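Local coordinates for salicylic acid-binding protein 2 (PDB 1XKL) that hydrolyses methyl salicylate to the defence hormone salicylic acid, helping tobacco to activate systemic acquired resistance, at residues A[74-79]-A[254-259]; A[203-208]-A[250-255]; A[47-52]-A[180-185]; A[35-40]-A[63-68]. All coordinates share one frame; numbering follows the deposited sequence.

Contact 1: residues A[74-79]-A[254-259]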
loop_
_atom_site.group_PDB
_atom_site.type_symbol
_atom_site.label_atom_id
_atom_site.label_comp_id
_atom_site.label_asym_id
_atom_site.label_seq_id
_atom_site.Cartn_x
_atom_site.Cartn_y
_atom_site.Cartn_z
ATOM N N LYS A 74 25.054 40.645 15.950
ATOM C CA LYS A 74 23.674 40.919 15.586
ATOM C C LYS A 74 23.345 40.298 14.231
ATOM O O LYS A 74 24.243 39.959 13.462
ATOM C CB LYS A 74 23.442 42.432 15.565
ATOM C CG LYS A 74 23.781 43.104 16.895
ATOM C CD LYS A 74 23.682 44.619 16.821
ATOM C CE LYS A 74 22.244 45.079 16.603
ATOM N NZ LYS A 74 22.157 46.574 16.490
ATOM N N VAL A 75 22.058 40.134 13.939
ATOM C CA VAL A 75 21.660 39.541 12.672
ATOM C C VAL A 75 20.563 40.335 11.980
ATOM O O VAL A 75 20.014 41.284 12.534
ATOM C CB VAL A 75 21.138 38.096 12.857
ATOM C CG1 VAL A 75 22.121 37.278 13.664
ATOM C CG2 VAL A 75 19.771 38.118 13.524
ATOM N N ILE A 76 20.259 39.929 10.754
ATOM C CA ILE A 76 19.211 40.543 9.964
ATOM C C ILE A 76 18.218 39.422 9.703
ATOM O O ILE A 76 18.545 38.430 9.036
ATOM C CB ILE A 76 19.752 41.066 8.616
ATOM C CG1 ILE A 76 20.818 42.133 8.869
ATOM C CG2 ILE A 76 18.618 41.637 7.777
ATOM C CD1 ILE A 76 21.652 42.469 7.658
ATOM N N LEU A 77 17.014 39.570 10.249
ATOM C CA LEU A 77 15.970 38.563 10.085
ATOM C C LEU A 77 15.161 38.806 8.826
ATOM O O LEU A 77 14.740 39.933 8.545
ATOM C CB LEU A 77 15.028 38.560 11.298
ATOM C CG LEU A 77 15.543 37.920 12.587
ATOM C CD1 LEU A 77 14.539 38.111 13.709
ATOM C CD2 LEU A 77 15.761 36.430 12.334
ATOM N N VAL A 78 14.957 37.750 8.053
ATOM C CA VAL A 78 14.170 37.859 6.841
ATOM C C VAL A 78 13.103 36.774 6.918
ATOM O O VAL A 78 13.405 35.580 6.898
ATOM C CB VAL A 78 15.050 37.690 5.582
ATOM C CG1 VAL A 78 14.208 37.872 4.317
ATOM C CG2 VAL A 78 16.174 38.731 5.610
ATOM N N GLY A 79 11.855 37.213 7.049
ATOM C CA GLY A 79 10.744 36.294 7.152
ATOM C C GLY A 79 9.855 36.332 5.934
ATOM O O GLY A 79 9.427 37.393 5.480
ATOM N N GLU A 254 20.936 46.229 0.524
ATOM C CA GLU A 254 20.689 47.647 0.747
ATOM C C GLU A 254 20.243 47.902 2.179
ATOM O O GLU A 254 20.748 48.802 2.843
ATOM C CB GLU A 254 19.616 48.147 -0.212
ATOM C CG GLU A 254 19.301 49.619 -0.083
ATOM C CD GLU A 254 18.332 50.069 -1.145
ATOM O OE1 GLU A 254 17.143 50.289 -0.819
ATOM O OE2 GLU A 254 18.755 50.186 -2.314
ATOM N N ILE A 255 19.293 47.115 2.667
ATOM C CA ILE A 255 18.832 47.335 4.025
ATOM C C ILE A 255 19.952 46.969 4.995
ATOM O O ILE A 255 20.111 47.599 6.039
ATOM C CB ILE A 255 17.535 46.527 4.338
ATOM C CG1 ILE A 255 17.872 45.095 4.703
ATOM C CG2 ILE A 255 16.590 46.550 3.147
ATOM C CD1 ILE A 255 17.660 44.831 6.158
ATOM N N ALA A 256 20.750 45.969 4.638
ATOM C CA ALA A 256 21.851 45.547 5.494
ATOM C C ALA A 256 22.898 46.648 5.624
ATOM O O ALA A 256 23.710 46.648 6.552
ATOM C CB ALA A 256 22.497 44.290 4.933
ATOM N N HIS A 257 22.884 47.589 4.692
ATOM C CA HIS A 257 23.854 48.668 4.726
ATOM C C HIS A 257 23.356 49.883 5.496
ATOM O O HIS A 257 24.077 50.415 6.340
ATOM C CB HIS A 257 24.239 49.066 3.303
ATOM C CG HIS A 257 25.274 50.143 3.241
ATOM N ND1 HIS A 257 24.963 51.482 3.354
ATOM C CD2 HIS A 257 26.620 50.080 3.103
ATOM C CE1 HIS A 257 26.072 52.196 3.287
ATOM N NE2 HIS A 257 27.091 51.370 3.136
ATOM N N LYS A 258 22.127 50.313 5.218
ATOM C CA LYS A 258 21.562 51.480 5.888
ATOM C C LYS A 258 21.090 51.202 7.318
ATOM O O LYS A 258 20.885 52.139 8.093
ATOM C CB LYS A 258 20.397 52.067 5.068
ATOM C CG LYS A 258 19.192 51.149 4.940
ATOM C CD LYS A 258 17.931 51.877 4.454
ATOM C CE LYS A 258 18.010 52.350 3.017
ATOM N NZ LYS A 258 16.722 53.043 2.690
ATOM N N TYR A 259 20.902 49.927 7.662
ATOM C CA TYR A 259 20.461 49.542 9.007
ATOM C C TYR A 259 21.598 48.796 9.701
ATOM O O TYR A 259 21.451 47.627 10.053
ATOM C CB TYR A 259 19.230 48.612 8.958
ATOM C CG TYR A 259 17.973 49.216 8.367
ATOM C CD1 TYR A 259 17.643 49.027 7.023
ATOM C CD2 TYR A 259 17.135 50.016 9.142
ATOM C CE1 TYR A 259 16.509 49.629 6.463
ATOM C CE2 TYR A 259 16.005 50.623 8.595
ATOM C CZ TYR A 259 15.700 50.430 7.254
ATOM O OH TYR A 259 14.616 51.082 6.696
#

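Contact 2: residues A[203-208]-A[250-255]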
loop_
_atom_site.group_PDB
_atom_site.type_symbol
_atom_site.label_atom_id
_atom_site.label_comp_id
_atom_site.label_asym_id
_atom_site.label_seq_id
_atom_site.Cartn_x
_atom_site.Cartn_y
_atom_site.Cartn_z
ATOM N N VAL A 203 10.999 46.300 7.926
ATOM C CA VAL A 203 11.052 46.612 6.510
ATOM C C VAL A 203 10.127 45.634 5.798
ATOM O O VAL A 203 10.222 44.419 5.999
ATOM C CB VAL A 203 12.501 46.452 5.961
ATOM C CG1 VAL A 203 12.550 46.801 4.487
ATOM C CG2 VAL A 203 13.452 47.340 6.747
ATOM N N TYR A 204 9.213 46.149 4.983
ATOM C CA TYR A 204 8.308 45.267 4.267
ATOM C C TYR A 204 8.597 45.290 2.770
ATOM O O TYR A 204 8.590 46.354 2.142
ATOM C CB TYR A 204 6.845 45.666 4.528
ATOM C CG TYR A 204 5.871 44.554 4.214
ATOM C CD1 TYR A 204 5.634 44.164 2.899
ATOM C CD2 TYR A 204 5.221 43.856 5.235
ATOM C CE1 TYR A 204 4.783 43.107 2.607
ATOM C CE2 TYR A 204 4.361 42.792 4.953
ATOM C CZ TYR A 204 4.145 42.424 3.642
ATOM O OH TYR A 204 3.292 41.390 3.334
ATOM N N ILE A 205 8.887 44.118 2.207
ATOM C CA ILE A 205 9.154 44.019 0.777
ATOM C C ILE A 205 7.897 43.475 0.135
ATOM O O ILE A 205 7.489 42.338 0.386
ATOM C CB ILE A 205 10.367 43.075 0.451
ATOM C CG1 ILE A 205 11.631 43.581 1.140
ATOM C CG2 ILE A 205 10.608 43.037 -1.046
ATOM C CD1 ILE A 205 12.898 42.781 0.805
ATOM N N VAL A 206 7.268 44.315 -0.676
ATOM C CA VAL A 206 6.033 43.968 -1.364
ATOM C C VAL A 206 6.283 43.296 -2.702
ATOM O O VAL A 206 7.132 43.739 -3.476
ATOM C CB VAL A 206 5.184 45.229 -1.648
ATOM C CG1 VAL A 206 3.947 44.845 -2.450
ATOM C CG2 VAL A 206 4.799 45.905 -0.344
ATOM N N CYS A 207 5.524 42.236 -2.969
ATOM C CA CYS A 207 5.617 41.504 -4.224
ATOM C C CYS A 207 4.310 41.768 -4.974
ATOM O O CYS A 207 3.298 41.093 -4.759
ATOM C CB CYS A 207 5.827 40.007 -3.947
ATOM S SG CYS A 207 7.387 39.670 -3.066
ATOM N N THR A 208 4.359 42.779 -5.845
ATOM C CA THR A 208 3.217 43.245 -6.631
ATOM C C THR A 208 2.381 42.187 -7.330
ATOM O O THR A 208 1.176 42.362 -7.488
ATOM C CB THR A 208 3.652 44.295 -7.710
ATOM O OG1 THR A 208 4.320 43.637 -8.792
ATOM C CG2 THR A 208 4.590 45.331 -7.107
ATOM N N ALA A 250 19.628 42.269 -3.867
ATOM C CA ALA A 250 20.040 43.668 -3.890
ATOM C C ALA A 250 19.289 44.458 -2.815
ATOM O O ALA A 250 19.875 45.294 -2.128
ATOM C CB ALA A 250 19.795 44.268 -5.271
ATOM N N SER A 251 17.999 44.173 -2.657
ATOM C CA SER A 251 17.189 44.855 -1.654
ATOM C C SER A 251 17.699 44.534 -0.251
ATOM O O SER A 251 17.808 45.423 0.595
ATOM C CB SER A 251 15.721 44.437 -1.785
ATOM O OG SER A 251 15.216 44.752 -3.071
ATOM N N LEU A 252 18.015 43.267 0.003
ATOM C CA LEU A 252 18.520 42.881 1.317
ATOM C C LEU A 252 19.882 43.493 1.609
ATOM O O LEU A 252 20.148 43.920 2.733
ATOM C CB LEU A 252 18.608 41.357 1.441
ATOM C CG LEU A 252 17.256 40.637 1.469
ATOM C CD1 LEU A 252 17.464 39.125 1.597
ATOM C CD2 LEU A 252 16.429 41.165 2.640
ATOM N N LEU A 253 20.756 43.537 0.608
ATOM C CA LEU A 253 22.078 44.117 0.828
ATOM C C LEU A 253 21.935 45.602 1.133
ATOM O O LEU A 253 22.700 46.165 1.914
ATOM C CB LEU A 253 22.973 43.905 -0.399
ATOM C CG LEU A 253 23.273 42.443 -0.757
ATOM C CD1 LEU A 253 24.225 42.404 -1.934
ATOM C CD2 LEU A 253 23.879 41.713 0.440
ATOM N N GLU A 254 20.936 46.229 0.524
ATOM C CA GLU A 254 20.689 47.647 0.747
ATOM C C GLU A 254 20.243 47.902 2.179
ATOM O O GLU A 254 20.748 48.802 2.843
ATOM C CB GLU A 254 19.616 48.147 -0.212
ATOM C CG GLU A 254 19.301 49.619 -0.083
ATOM C CD GLU A 254 18.332 50.069 -1.145
ATOM O OE1 GLU A 254 17.143 50.289 -0.819
ATOM O OE2 GLU A 254 18.755 50.186 -2.314
ATOM N N ILE A 255 19.293 47.115 2.667
ATOM C CA ILE A 255 18.832 47.335 4.025
ATOM C C ILE A 255 19.952 46.969 4.995
ATOM O O ILE A 255 20.111 47.599 6.039
ATOM C CB ILE A 255 17.535 46.527 4.338
ATOM C CG1 ILE A 255 17.872 45.095 4.703
ATOM C CG2 ILE A 255 16.590 46.550 3.147
ATOM C CD1 ILE A 255 17.660 44.831 6.158
#

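Contact 3: residues A[47-52]-A[180-185]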
loop_
_atom_site.group_PDB
_atom_site.type_symbol
_atom_site.label_atom_id
_atom_site.label_comp_id
_atom_site.label_asym_id
_atom_site.label_seq_id
_atom_site.Cartn_x
_atom_site.Cartn_y
_atom_site.Cartn_z
ATOM N N ARG A 47 10.131 16.282 13.150
ATOM C CA ARG A 47 8.895 16.451 13.916
ATOM C C ARG A 47 7.712 16.495 12.948
ATOM O O ARG A 47 7.865 16.866 11.781
ATOM C CB ARG A 47 8.948 17.741 14.748
ATOM C CG ARG A 47 9.688 17.606 16.073
ATOM C CD ARG A 47 10.062 18.955 16.672
ATOM N NE ARG A 47 11.118 19.594 15.892
ATOM C CZ ARG A 47 11.938 20.531 16.355
ATOM N NH1 ARG A 47 11.842 20.966 17.602
ATOM N NH2 ARG A 47 12.878 21.021 15.572
ATOM N N LYS A 48 6.545 16.087 13.440
ATOM C CA LYS A 48 5.311 16.077 12.657
ATOM C C LYS A 48 4.455 17.266 13.069
ATOM O O LYS A 48 4.511 17.716 14.214
ATOM C CB LYS A 48 4.519 14.790 12.913
ATOM C CG LYS A 48 5.222 13.519 12.468
ATOM C CD LYS A 48 4.410 12.282 12.839
ATOM C CE LYS A 48 5.136 11.000 12.433
ATOM N NZ LYS A 48 6.488 10.863 13.067
ATOM N N ILE A 49 3.655 17.762 12.134
ATOM C CA ILE A 49 2.794 18.904 12.395
ATOM C C ILE A 49 1.850 18.669 13.576
ATOM O O ILE A 49 1.509 19.607 14.293
ATOM C CB ILE A 49 1.968 19.260 11.144
ATOM C CG1 ILE A 49 1.125 20.512 11.413
ATOM C CG2 ILE A 49 1.081 18.090 10.752
ATOM C CD1 ILE A 49 1.950 21.747 11.744
ATOM N N GLU A 50 1.438 17.419 13.781
ATOM C CA GLU A 50 0.530 17.081 14.876
ATOM C C GLU A 50 1.183 17.239 16.249
ATOM O O GLU A 50 0.505 17.189 17.275
ATOM C CB GLU A 50 0.021 15.642 14.729
ATOM C CG GLU A 50 -0.819 15.377 13.485
ATOM C CD GLU A 50 0.011 15.101 12.237
ATOM O OE1 GLU A 50 -0.596 14.944 11.157
ATOM O OE2 GLU A 50 1.256 15.032 12.333
ATOM N N GLU A 51 2.496 17.422 16.275
ATOM C CA GLU A 51 3.204 17.585 17.539
ATOM C C GLU A 51 3.289 19.051 17.924
ATOM O O GLU A 51 3.724 19.385 19.023
ATOM C CB GLU A 51 4.620 17.018 17.431
ATOM C CG GLU A 51 4.679 15.534 17.120
ATOM C CD GLU A 51 6.087 15.061 16.816
ATOM O OE1 GLU A 51 6.986 15.287 17.649
ATOM O OE2 GLU A 51 6.290 14.458 15.743
ATOM N N LEU A 52 2.879 19.931 17.016
ATOM C CA LEU A 52 2.940 21.364 17.285
ATOM C C LEU A 52 1.554 21.926 17.544
ATOM O O LEU A 52 0.640 21.744 16.742
ATOM C CB LEU A 52 3.567 22.098 16.094
ATOM C CG LEU A 52 4.820 21.487 15.456
ATOM C CD1 LEU A 52 5.306 22.389 14.325
ATOM C CD2 LEU A 52 5.903 21.323 16.511
ATOM N N SER A 180 0.583 24.883 9.653
ATOM C CA SER A 180 -0.592 25.398 10.352
ATOM C C SER A 180 -0.462 26.904 10.470
ATOM O O SER A 180 0.643 27.430 10.399
ATOM C CB SER A 180 -0.655 24.755 11.747
ATOM O OG SER A 180 -1.728 25.240 12.533
ATOM N N LEU A 181 -1.586 27.599 10.615
ATOM C CA LEU A 181 -1.547 29.048 10.785
ATOM C C LEU A 181 -1.584 29.303 12.283
ATOM O O LEU A 181 -1.430 30.435 12.732
ATOM C CB LEU A 181 -2.753 29.718 10.118
ATOM C CG LEU A 181 -2.817 29.675 8.592
ATOM C CD1 LEU A 181 -4.070 30.387 8.095
ATOM C CD2 LEU A 181 -1.573 30.338 8.022
ATOM N N PHE A 182 -1.794 28.228 13.046
ATOM C CA PHE A 182 -1.856 28.302 14.504
ATOM C C PHE A 182 -2.868 29.344 15.001
ATOM O O PHE A 182 -2.629 30.031 15.993
ATOM C CB PHE A 182 -0.458 28.604 15.057
ATOM C CG PHE A 182 0.562 27.555 14.707
ATOM C CD1 PHE A 182 0.591 26.336 15.384
ATOM C CD2 PHE A 182 1.442 27.752 13.646
ATOM C CE1 PHE A 182 1.480 25.325 15.004
ATOM C CE2 PHE A 182 2.331 26.750 13.257
ATOM C CZ PHE A 182 2.349 25.534 13.937
HETATM N N MSE A 183 -3.994 29.447 14.299
HETATM C CA MSE A 183 -5.060 30.386 14.642
HETATM C C MSE A 183 -5.473 30.243 16.102
HETATM O O MSE A 183 -5.514 31.224 16.843
HETATM C CB MSE A 183 -6.289 30.129 13.766
HETATM C CG MSE A 183 -6.047 30.204 12.270
HETATM SE SE MSE A 183 -5.848 32.003 11.620
HETATM C CE MSE A 183 -7.701 32.392 11.253
ATOM N N GLU A 184 -5.781 29.013 16.506
ATOM C CA GLU A 184 -6.207 28.730 17.873
ATOM C C GLU A 184 -5.264 29.326 18.911
ATOM O O GLU A 184 -5.679 30.124 19.749
ATOM C CB GLU A 184 -6.312 27.216 18.095
ATOM C CG GLU A 184 -6.787 26.843 19.490
ATOM C CD GLU A 184 -8.197 27.337 19.776
ATOM O OE1 GLU A 184 -8.558 27.457 20.967
ATOM O OE2 GLU A 184 -8.941 27.607 18.807
ATOM N N ASP A 185 -3.997 28.933 18.853
ATOM C CA ASP A 185 -2.995 29.434 19.786
ATOM C C ASP A 185 -2.874 30.955 19.730
ATOM O O ASP A 185 -2.844 31.624 20.763
ATOM C CB ASP A 185 -1.628 28.809 19.479
ATOM C CG ASP A 185 -0.504 29.433 20.285
ATOM O OD1 ASP A 185 -0.593 29.445 21.526
ATOM O OD2 ASP A 185 0.474 29.914 19.673
#

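Contact 4: residues A[35-40]-A[63-68]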
loop_
_atom_site.group_PDB
_atom_site.type_symbol
_atom_site.label_atom_id
_atom_site.label_comp_id
_atom_site.label_asym_id
_atom_site.label_seq_id
_atom_site.Cartn_x
_atom_site.Cartn_y
_atom_site.Cartn_z
ATOM N N THR A 35 21.953 31.841 7.183
ATOM C CA THR A 35 21.413 30.656 7.837
ATOM C C THR A 35 19.983 30.464 7.340
ATOM O O THR A 35 19.102 31.258 7.662
ATOM C CB THR A 35 21.386 30.795 9.380
ATOM O OG1 THR A 35 22.716 30.973 9.882
ATOM C CG2 THR A 35 20.787 29.544 10.009
ATOM N N ALA A 36 19.760 29.436 6.525
ATOM C CA ALA A 36 18.422 29.139 6.018
ATOM C C ALA A 36 17.948 27.952 6.833
ATOM O O ALA A 36 18.005 26.811 6.378
ATOM C CB ALA A 36 18.474 28.773 4.541
ATOM N N LEU A 37 17.478 28.216 8.042
ATOM C CA LEU A 37 17.046 27.128 8.896
ATOM C C LEU A 37 15.705 26.517 8.525
ATOM O O LEU A 37 14.959 27.029 7.685
ATOM C CB LEU A 37 17.016 27.582 10.357
ATOM C CG LEU A 37 15.824 28.430 10.801
ATOM C CD1 LEU A 37 15.966 28.749 12.283
ATOM C CD2 LEU A 37 15.758 29.698 9.988
ATOM N N ASP A 38 15.426 25.387 9.156
ATOM C CA ASP A 38 14.182 24.673 8.959
ATOM C C ASP A 38 13.415 24.889 10.251
ATOM O O ASP A 38 13.959 24.658 11.329
ATOM C CB ASP A 38 14.437 23.172 8.803
ATOM C CG ASP A 38 14.664 22.745 7.365
ATOM O OD1 ASP A 38 15.137 21.603 7.178
ATOM O OD2 ASP A 38 14.365 23.515 6.427
ATOM N N LEU A 39 12.175 25.350 10.165
ATOM C CA LEU A 39 11.396 25.523 11.382
ATOM C C LEU A 39 10.951 24.116 11.780
ATOM O O LEU A 39 11.289 23.141 11.103
ATOM C CB LEU A 39 10.190 26.436 11.130
ATOM C CG LEU A 39 10.540 27.909 10.912
ATOM C CD1 LEU A 39 9.297 28.703 10.548
ATOM C CD2 LEU A 39 11.171 28.465 12.167
ATOM N N ALA A 40 10.212 24.004 12.878
ATOM C CA ALA A 40 9.742 22.701 13.341
ATOM C C ALA A 40 8.836 22.042 12.304
ATOM O O ALA A 40 8.024 22.709 11.660
ATOM C CB ALA A 40 8.999 22.854 14.664
HETATM N N MSE A 63 14.304 30.161 17.735
HETATM C CA MSE A 63 14.637 30.612 19.080
HETATM C C MSE A 63 15.986 30.029 19.501
HETATM O O MSE A 63 16.808 30.723 20.096
HETATM C CB MSE A 63 13.545 30.196 20.072
HETATM C CG MSE A 63 12.150 30.679 19.702
HETATM SE SE MSE A 63 12.052 32.602 19.434
HETATM C CE MSE A 63 12.442 33.158 21.238
ATOM N N GLU A 64 16.218 28.759 19.175
ATOM C CA GLU A 64 17.475 28.098 19.530
ATOM C C GLU A 64 18.669 28.771 18.862
ATOM O O GLU A 64 19.739 28.899 19.457
ATOM C CB GLU A 64 17.412 26.619 19.143
ATOM C CG GLU A 64 16.387 25.836 19.954
ATOM C CD GLU A 64 16.122 24.447 19.400
ATOM O OE1 GLU A 64 15.478 23.643 20.108
ATOM O OE2 GLU A 64 16.551 24.159 18.263
ATOM N N LEU A 65 18.476 29.201 17.620
ATOM C CA LEU A 65 19.527 29.872 16.869
ATOM C C LEU A 65 19.828 31.231 17.487
ATOM O O LEU A 65 20.990 31.606 17.658
ATOM C CB LEU A 65 19.094 30.047 15.414
ATOM C CG LEU A 65 19.928 30.952 14.508
ATOM C CD1 LEU A 65 21.371 30.484 14.468
ATOM C CD2 LEU A 65 19.325 30.949 13.115
HETATM N N MSE A 66 18.778 31.975 17.821
HETATM C CA MSE A 66 18.954 33.295 18.413
HETATM C C MSE A 66 19.667 33.210 19.752
HETATM O O MSE A 66 20.442 34.101 20.105
HETATM C CB MSE A 66 17.598 33.980 18.591
HETATM C CG MSE A 66 16.868 34.264 17.287
HETATM SE SE MSE A 66 17.850 35.478 16.119
HETATM C CE MSE A 66 17.635 37.098 17.161
ATOM N N GLU A 67 19.401 32.134 20.491
ATOM C CA GLU A 67 20.013 31.914 21.801
ATOM C C GLU A 67 21.515 31.691 21.716
ATOM O O GLU A 67 22.238 31.961 22.672
ATOM C CB GLU A 67 19.372 30.708 22.500
ATOM C CG GLU A 67 18.377 31.079 23.578
ATOM C CD GLU A 67 17.864 29.883 24.362
ATOM O OE1 GLU A 67 17.405 28.899 23.734
ATOM O OE2 GLU A 67 17.908 29.928 25.616
ATOM N N SER A 68 21.978 31.193 20.576
ATOM C CA SER A 68 23.394 30.928 20.394
ATOM C C SER A 68 24.162 32.124 19.851
ATOM O O SER A 68 25.375 32.045 19.642
ATOM C CB SER A 68 23.589 29.723 19.479
ATOM O OG SER A 68 23.148 28.543 20.131
#

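Contact 1: residues A[74-79]-A[254-259]
No ring lies between Ile-76 and its partners Ile-255 and Ala-256; the nearest flat group, the phenol ring of Tyr-259, has Ile-255 CA at its edge and in its plane. The ring is held at its far end by a hydrogen bond from OH to Glu-229 OE1, whose carboxylate also forms a salt bridge with Lys-258 NZ. The contact itself is made by methyl groups. Ile-76 sends two branches to the helix. With CG1 anti to the carbonyl carbon (chi1 -61°), its long arm runs out so that CD1 presses on Ala-256 CB at 3.4 Å, tighter than ordinary van der Waals contact. The short branch, CG2, meets Ile-255 CD1 at 3.7 Å, and the two isoleucine side chains lie alongside each other, pointing opposite ways. Ile-255 has an unusual shape, CG1 sitting between the backbone N and the carbonyl carbon and chi2 standing at 108°, far from a staggered value. The close methyl pair and the off-staggered chi2 suggest local crowding, though either may owe something to the model. The helix is ending here: Glu-254 O accepts from both His-257 N and Lys-258 N, and Tyr-259 leaves helical geometry. His-257, which binds salicylate, directs its CB away from the strand. In this alpha/beta hydrolase, strand 75-80 leads to the nucleophile Ser-81. It runs between strands 6-10 and 98-104, where Phe-7 and Tyr-99 flank Ile-76, while Leu-77 faces helix 83-93 across the sheet from helix 245-258.

Contact 2: residues A[203-208]-A[250-255]
An extended chain carries Ile-205 to Ser-251 and Leu-252 of the helix: with CG1 anti to the carbonyl carbon (chi1 -59°) and chi2 at -176°, CD1 becomes the foremost atom. It reaches into the angle between two successive helical residues, 4.2 Å from Ser-251 CB and 4.3 Å from Leu-252 CD2. Two residues earlier, on the same face of the strand, Val-203 offers its CG1 to Ile-255 CG2, also at 4.3 Å. Strand 203-207 and helix 250-255 run nearly antiparallel, at 165°, with axes 11.0 Å apart, so Val-203 is matched to Ile-255 and Ile-205 to the preceding turn around Ser-251. This is the C-terminal helix of an alpha/beta hydrolase lying along the strand that leads to Asp-210 of the charge relay; Leu-253 on the same helix binds salicylate. Ile-205 also packs between Val-102 and Leu-104 of strand 98-104 and Ile-231 and Ile-233 of strand 229-233. Ser-251 OG is hydrogen-bonded to Lys-247 O of its own helix, and it is CB that Ile-205 meets. No hydrogen bond crosses the contact, and cohesion therefore rests on the burial of hydrocarbon, at relaxed distances without directional demands.

Contact 3: residues A[47-52]-A[180-185]
Ser-180, whose CB meets Ile-49, has its hydroxyl gripped by two backbone groups. OG accepts from Phe-182 N at 3.0 Å (N-H...O angle 153°), an ST turn, and is also hydrogen-bonded to Thr-147 O. Placing OG anti to the backbone N (chi1 177°) serves this turn, which folds the segment back so that Ser-180 CB lies 3.7 Å above the ring plane of Phe-182, over its centre. Phe-182 stands at the N-cap of the following helix with a left-handed backbone conformation. Residues 47-52 close on this compact unit with two aliphatic chains. Ile-49 CD1 touches Ser-180 CB at 4.0 Å and approaches Phe-182 CZ obliquely at 4.4 Å. Leu-52 comes to the ring at its edge, near the plane, with CB 4.0 Å from Phe-182 CE1. The 3-10 turn that holds Ile-49 and runs into Leu-52 is braced by its own polar bond: Lys-48 N reaches Glu-51 OE2 at 2.8 Å, from above the carboxylate plane. The contact joins the loop after strand 33-36 to the cap inserted between strands 98-104 and 202-207. Leu-181, between the two touching residues, lines the ligand pocket, which places this packing close to the pocket, probably behind its wall. The Phe-182 ring also meets that of Tyr-58 of helix 55-67, planes at about 30°; Asp-185 OD2 bonds Leu-55 N at the start of that helix, and Leu-52 O bonds Tyr-139 OH just beyond strand 135-138.

Contact 4: residues A[35-40]-A[63-68]
Leu-65 meets Thr-35 and Leu-37 through a single methyl, CD2. The tighter of the two approaches is to Thr-35: CG2 and Leu-65 CD2 come tip to tip at 3.7 Å. Leu-37 lies at an oblique angle to the same leucine, its CD1 at 4.1 Å from Leu-65 CD2. The threonine is neatly divided. Its methyl, anti to the backbone N, faces the helix, while OG1, beside that N (chi1 -61°), is hydrogen-bonded to His-6 NE2 of the adjoining strand. Leu-65 also rests on Val-8, so the helix bridges strand 33-36, outermost in this chain's sheet, and its neighbour 6-10. The fold here is a beta-alpha-beta crossover of the alpha/beta hydrolase sheet: strand 33-36, helix 55-67 and strand 75-80 follow in turn, and the connection passes over strand 6-10 before the chain re-enters the parallel sheet. The outer side is solvent-facing: Glu-64 and Glu-67 of the helix and Ser-68 just after it are exposed. The helix ends there: Ser-68 N bonds Leu-65 O at 3.1 Å, and Ser-68 OG meets Glu-64 O only weakly, at 3.5 Å. Even the three touching residues are partly exposed, and no hydrogen bond joins the two segments. On the inward-facing side of the helix, by contrast, the buried selenomethionines Met-63 and Met-66 lie against helix 83-93, touching Leu-89 and Ala-90.

Overall arrangement
Along the chain, contact 4 closes before contact 1 opens, contact 3 straddles contact 4's second segment and the strand of contact 1, and contact 2 ends, like contact 1, in helix 245-258. Contacts 1 and 2, centres 10 Å apart, share this helix on neighbouring parts of the parallel sheet. Contact 4 lies about 17 Å from contact 1 between centres, where helix 55-67 packs on the opposite sheet face; Met-66 SE touches Val-75 CG2 at 4.2 Å. The centre of contact 3 is about 29 Å from those of contacts 1 and 2, beyond the chain's centre, but Leu-52 meets Ala-40 of contact 4. Three contacts thus lay helices on the sheet; one joins a loop to the cap near the pocket.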